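Local structure of gamma-glutamyltransferase 1 Threonine peptidase. MEROPS family T03 (Pseudomonas nitroreducens, 7D9E) at residues Ala120-His125 / Ala138-Thr143; Met164-Ala169 / Ala180-Gly185. The protein catalyses transfer of the gamma-glutamyl group from donors such as glutathione to amino acids or peptides, and hydrolyses the same donors when water is the acceptor. All coordinates share one frame; numbering follows the deposited sequence.

Interaction 1. Residues Ala120-His125 / Ala138-Thr143; sequences AAQRVH and AYAPLT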
loop_
_atom_site.group_PDB
_atom_site.type_symbol
_atom_site.label_atom_id
_atom_site.label_comp_id
_atom_site.label_asym_id
_atom_site.label_seq_id
_atom_site.Cartn_x
_atom_site.Cartn_y
_atom_site.Cartn_z
ATOM N N ALA B 120 17.961 -1.758 2.989
ATOM C CA ALA B 120 18.506 -2.878 2.242
ATOM C C ALA B 120 18.483 -4.175 3.035
ATOM O O ALA B 120 18.583 -5.242 2.434
ATOM C CB ALA B 120 19.948 -2.603 1.824
ATOM N N ALA B 121 18.376 -4.102 4.357
ATOM C CA ALA B 121 18.450 -5.290 5.188
ATOM C C ALA B 121 17.401 -6.324 4.800
ATOM O O ALA B 121 16.267 -5.992 4.421
ATOM C CB ALA B 121 18.298 -4.909 6.657
ATOM N N GLN B 122 17.777 -7.597 4.959
ATOM C CA GLN B 122 16.825 -8.692 4.849
ATOM C C GLN B 122 15.570 -8.410 5.666
ATOM O O GLN B 122 15.647 -7.936 6.802
ATOM C CB GLN B 122 17.475 -9.970 5.381
ATOM C CG GLN B 122 16.599 -11.202 5.343
ATOM C CD GLN B 122 17.354 -12.410 5.857
ATOM O OE1 GLN B 122 17.595 -13.397 5.134
ATOM N NE2 GLN B 122 17.778 -12.319 7.093
ATOM N N ARG B 123 14.411 -8.703 5.070
ATOM C CA ARG B 123 13.133 -8.673 5.768
ATOM C C ARG B 123 12.451 -10.017 5.582
ATOM O O ARG B 123 12.602 -10.668 4.541
ATOM C CB ARG B 123 12.205 -7.558 5.266
ATOM C CG ARG B 123 12.750 -6.175 5.580
ATOM C CD ARG B 123 11.762 -5.088 5.310
ATOM N NE ARG B 123 11.401 -4.934 3.909
ATOM C CZ ARG B 123 12.004 -4.118 3.047
ATOM N NH1 ARG B 123 13.058 -3.403 3.426
ATOM N NH2 ARG B 123 11.582 -4.045 1.803
ATOM N N VAL B 124 11.711 -10.442 6.610
ATOM C CA VAL B 124 10.953 -11.691 6.556
ATOM C C VAL B 124 9.563 -11.415 7.107
ATOM O O VAL B 124 9.296 -10.349 7.657
ATOM C CB VAL B 124 11.637 -12.848 7.324
ATOM C CG1 VAL B 124 13.008 -13.140 6.705
ATOM C CG2 VAL B 124 11.727 -12.539 8.789
ATOM N N HIS B 125 8.677 -12.405 7.000
ATOM C CA HIS B 125 7.285 -12.169 7.353
ATOM C C HIS B 125 6.623 -13.433 7.881
ATOM O O HIS B 125 6.799 -14.519 7.321
ATOM C CB HIS B 125 6.545 -11.697 6.098
ATOM C CG HIS B 125 5.082 -11.487 6.288
ATOM N ND1 HIS B 125 4.569 -10.418 6.996
ATOM C CD2 HIS B 125 4.020 -12.217 5.876
ATOM C CE1 HIS B 125 3.245 -10.490 6.988
ATOM N NE2 HIS B 125 2.889 -11.575 6.322
ATOM N N ALA B 138 13.759 -13.650 -2.664
ATOM C CA ALA B 138 14.979 -14.092 -3.323
ATOM C C ALA B 138 16.068 -13.033 -3.266
ATOM O O ALA B 138 17.240 -13.349 -3.501
ATOM C CB ALA B 138 14.675 -14.499 -4.765
ATOM N N TYR B 139 15.697 -11.782 -2.981
ATOM C CA TYR B 139 16.685 -10.731 -2.766
ATOM C C TYR B 139 17.583 -11.032 -1.574
ATOM O O TYR B 139 18.803 -10.838 -1.646
ATOM C CB TYR B 139 15.954 -9.387 -2.605
ATOM C CG TYR B 139 16.807 -8.322 -1.967
ATOM C CD1 TYR B 139 17.689 -7.559 -2.718
ATOM C CD2 TYR B 139 16.706 -8.066 -0.609
ATOM C CE1 TYR B 139 18.470 -6.597 -2.124
ATOM C CE2 TYR B 139 17.490 -7.115 -0.010
ATOM C CZ TYR B 139 18.359 -6.370 -0.773
ATOM O OH TYR B 139 19.151 -5.410 -0.185
ATOM N N ALA B 140 17.004 -11.505 -0.469
ATOM C CA ALA B 140 17.756 -11.806 0.751
ATOM C C ALA B 140 17.166 -13.046 1.395
ATOM O O ALA B 140 16.493 -12.974 2.430
ATOM C CB ALA B 140 17.726 -10.618 1.711
ATOM N N PRO B 141 17.391 -14.209 0.803
ATOM C CA PRO B 141 16.731 -15.415 1.307
ATOM C C PRO B 141 17.269 -15.823 2.667
ATOM O O PRO B 141 18.404 -15.507 3.035
ATOM C CB PRO B 141 17.063 -16.470 0.249
ATOM C CG PRO B 141 18.314 -15.972 -0.398
ATOM C CD PRO B 141 18.193 -14.473 -0.405
ATOM N N LEU B 142 16.424 -16.516 3.421
ATOM C CA LEU B 142 16.872 -17.144 4.653
ATOM C C LEU B 142 17.759 -18.333 4.320
ATOM O O LEU B 142 17.365 -19.229 3.564
ATOM C CB LEU B 142 15.670 -17.598 5.473
ATOM C CG LEU B 142 15.005 -16.484 6.276
ATOM C CD1 LEU B 142 13.668 -16.948 6.858
ATOM C CD2 LEU B 142 15.914 -15.972 7.370
ATOM N N THR B 143 18.967 -18.335 4.876
ATOM C CA THR B 143 19.923 -19.390 4.593
ATOM C C THR B 143 20.794 -19.613 5.820
ATOM O O THR B 143 20.749 -18.851 6.794
ATOM C CB THR B 143 20.833 -19.038 3.409
ATOM O OG1 THR B 143 21.651 -17.916 3.762
ATOM C CG2 THR B 143 20.029 -18.713 2.166
HETATM O O HOH W 1 13.847 -12.601 2.971
#
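Ala120 O, at the C-terminal end of helix 115-120, is held across this contact by a single bond, donated by Tyr139 OH over 2.7 Å. The hydroxyl lies in the carbonyl plane on a lone pair, with a C=O...donor angle of 123°, and the oxygen in turn sits at the edge of the phenol, near the ring plane. Tyr139 brings its hydroxyl there with CG anti to the backbone N (chi1 162°). Next along, Gln122 CB meets Ala140 CB at 3.7 Å, where the two backbones come nearest. The Gln122 chain is extended, with CG anti to the backbone N, so that CG passes 3.4 Å from Ala140 O and the terminal amide arrives beside the carbonyls of Ala140 and Pro141. Water adds a polar link, lying 2.8 Å from Arg123 O and 2.7 Å from Ala140 O, well placed to donate to either. Beyond it the contact turns apolar: Val124 and Leu142 cross at about a right angle, with Val124 CG1 3.9 Å from Leu142 CD1, and both also pack on Ile300 of the other chain of the heterodimer. The arrangement is a loop-to-loop contact beside the small sheet of strands 125-126, 133-136 and 156-159, joining the exit of helix 115-120 to the approach to helix 144-153 in this N-terminal nucleophile (Ntn) hydrolase chain.

Interaction 2. Residues Met164-Ala169 / Ala180-Gly185; sequences MGDIQA and ASDPRG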
loop_
_atom_site.group_PDB
_atom_site.type_symbol
_atom_site.label_atom_id
_atom_site.label_comp_id
_atom_site.label_asym_id
_atom_site.label_seq_id
_atom_site.Cartn_x
_atom_site.Cartn_y
_atom_site.Cartn_z
ATOM N N MET B 164 10.155 -8.663 -0.989
ATOM C CA MET B 164 9.458 -8.365 0.256
ATOM C C MET B 164 9.369 -6.851 0.431
ATOM O O MET B 164 10.014 -6.247 1.293
ATOM C CB MET B 164 10.212 -9.021 1.407
ATOM C CG MET B 164 9.596 -8.857 2.778
ATOM S SD MET B 164 8.194 -9.958 2.988
ATOM C CE MET B 164 8.977 -11.572 2.935
ATOM N N GLY B 165 8.540 -6.231 -0.418
ATOM C CA GLY B 165 8.365 -4.796 -0.367
ATOM C C GLY B 165 9.306 -4.040 -1.277
ATOM O O GLY B 165 10.096 -4.597 -2.049
ATOM N N ASP B 166 9.187 -2.712 -1.187
ATOM C CA ASP B 166 9.878 -1.733 -2.026
ATOM C C ASP B 166 9.783 -0.407 -1.265
ATOM O O ASP B 166 9.033 0.508 -1.632
ATOM C CB ASP B 166 9.320 -1.701 -3.437
ATOM C CG ASP B 166 10.153 -0.850 -4.379
ATOM O OD1 ASP B 166 11.310 -0.520 -4.053
ATOM O OD2 ASP B 166 9.665 -0.569 -5.487
ATOM N N ILE B 167 10.526 -0.320 -0.178
ATOM C CA ILE B 167 10.442 0.850 0.691
ATOM C C ILE B 167 10.999 2.057 -0.051
ATOM O O ILE B 167 12.086 2.003 -0.657
ATOM C CB ILE B 167 11.242 0.566 1.969
ATOM C CG1 ILE B 167 10.540 -0.471 2.873
ATOM C CG2 ILE B 167 11.424 1.874 2.762
ATOM C CD1 ILE B 167 9.492 0.101 3.813
ATOM N N GLN B 168 10.293 3.181 0.052
ATOM C CA GLN B 168 10.768 4.461 -0.449
ATOM C C GLN B 168 10.715 5.404 0.741
ATOM O O GLN B 168 9.633 5.657 1.275
ATOM C CB GLN B 168 9.904 4.983 -1.589
ATOM C CG GLN B 168 9.805 4.038 -2.765
ATOM C CD GLN B 168 11.134 3.761 -3.399
ATOM O OE1 GLN B 168 12.019 4.622 -3.409
ATOM N NE2 GLN B 168 11.259 2.591 -3.982
ATOM N N ALA B 169 11.875 5.897 1.175
ATOM C CA ALA B 169 11.976 6.593 2.439
ATOM C C ALA B 169 12.788 7.881 2.330
ATOM O O ALA B 169 13.705 8.008 1.511
ATOM C CB ALA B 169 12.642 5.700 3.516
ATOM N N ALA B 180 16.253 7.062 0.542
ATOM C CA ALA B 180 16.620 5.675 0.305
ATOM C C ALA B 180 15.519 5.035 -0.529
ATOM O O ALA B 180 14.331 5.118 -0.182
ATOM C CB ALA B 180 16.785 4.893 1.612
ATOM N N SER B 181 15.944 4.384 -1.613
ATOM C CA SER B 181 15.099 3.579 -2.485
ATOM C C SER B 181 15.529 2.124 -2.359
ATOM O O SER B 181 16.716 1.795 -2.474
ATOM C CB SER B 181 15.235 4.033 -3.936
ATOM O OG SER B 181 14.835 5.391 -4.056
ATOM N N ASP B 182 14.558 1.263 -2.132
ATOM C CA ASP B 182 14.847 -0.139 -1.864
ATOM C C ASP B 182 15.603 -0.776 -3.019
ATOM O O ASP B 182 15.170 -0.671 -4.169
ATOM C CB ASP B 182 13.494 -0.835 -1.696
ATOM C CG ASP B 182 13.568 -2.095 -0.855
ATOM O OD1 ASP B 182 14.477 -2.926 -1.105
ATOM O OD2 ASP B 182 12.699 -2.275 0.017
ATOM N N PRO B 183 16.721 -1.448 -2.756
ATOM C CA PRO B 183 17.396 -2.190 -3.823
ATOM C C PRO B 183 16.577 -3.337 -4.381
ATOM O O PRO B 183 16.985 -3.910 -5.407
ATOM C CB PRO B 183 18.696 -2.675 -3.170
ATOM C CG PRO B 183 18.501 -2.521 -1.716
ATOM C CD PRO B 183 17.360 -1.606 -1.440
ATOM N N ARG B 184 15.440 -3.680 -3.757
ATOM C CA ARG B 184 14.556 -4.685 -4.329
ATOM C C ARG B 184 13.862 -4.195 -5.588
ATOM O O ARG B 184 13.358 -5.014 -6.369
ATOM C CB ARG B 184 13.487 -5.047 -3.302
ATOM C CG ARG B 184 14.017 -5.961 -2.172
ATOM C CD ARG B 184 13.037 -6.025 -1.042
ATOM N NE ARG B 184 13.545 -6.701 0.130
ATOM C CZ ARG B 184 14.343 -6.152 1.048
ATOM N NH1 ARG B 184 14.774 -4.895 0.929
ATOM N NH2 ARG B 184 14.726 -6.827 2.130
ATOM N N GLY B 185 13.791 -2.886 -5.784
ATOM C CA GLY B 185 13.082 -2.323 -6.917
ATOM C C GLY B 185 13.925 -1.366 -7.718
ATOM O O GLY B 185 15.150 -1.366 -7.617
HETATM O O HOH W 2 13.121 0.685 -5.332
#
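Backbone bonds join the two segments at the end of an antiparallel hairpin. Ala169 and Ala180 form a hydrogen-bonded pair, with Ala169 N to Ala180 O and Ala180 N to Ala169 O both 2.9 Å long. Beside them Gln168 and Ser181 make a non-hydrogen-bonded pair, and one step on Asp182 N reaches Ile167 O over 3.0 Å in a more bent bond (136° at the hydrogen).

Among the neutral side chains, Gln168 folds back at chi2 (-61°) so that its OE1 accepts a hydrogen bond from Ser181 OG at 3.0 Å, in the carbonyl plane.

The charged groups centre on Asp182, whose CG stands anti to its backbone N (chi1 -155°). Asp182 OD2 accepts from Ile167 N at 2.9 Å through its anti lone pair. Asp182 OD1 takes two donors: Arg184 NH1, at 2.8 Å, comes in on the syn lone pair in a salt bridge lying in the guanidinium plane, while Arg184 N meets it from above the carboxylate plane and so completes an Asx turn within a type I turn.

Water ties Asp166 OD1, Gln168 NE2 and Asp182 O together, its bond to Asp166 OD1 being a short 2.5 Å.

Gly165, which flanks the Asp182 carboxylate, comes close to Gly93, part of the pocket of bound 6-diazenyl-5-oxo-L-norleucine. Two arginines, Arg184 and Arg123, and two backbone N-H groups thus surround this buried carboxylate, which probably keeps it ionised despite Asp166 nearby.

In the fold
From the N terminus, the chain passes through helix 115-120 into 120-125, makes strands 125-126 and 133-136, and interaction 1 then closes that short loop at 138-143. Helix 144-153 and strand 156-159 follow before 164-169 opens interaction 2, whose loop, the hairpin of strands 168-173 and 176-181, closes at 180-185. The two loops lie in series, neither nesting nor crossing, yet they touch in space. Arg123 NH2 reaches from interaction 1 to Met164 O and, in a salt bridge, to Asp182 OD2, while Tyr139 packs its hydroxyl on Pro183 and its ring on the Arg184 guanidinium carbon. The loops flanking the small mixed sheet are thereby tied to the base of that hairpin.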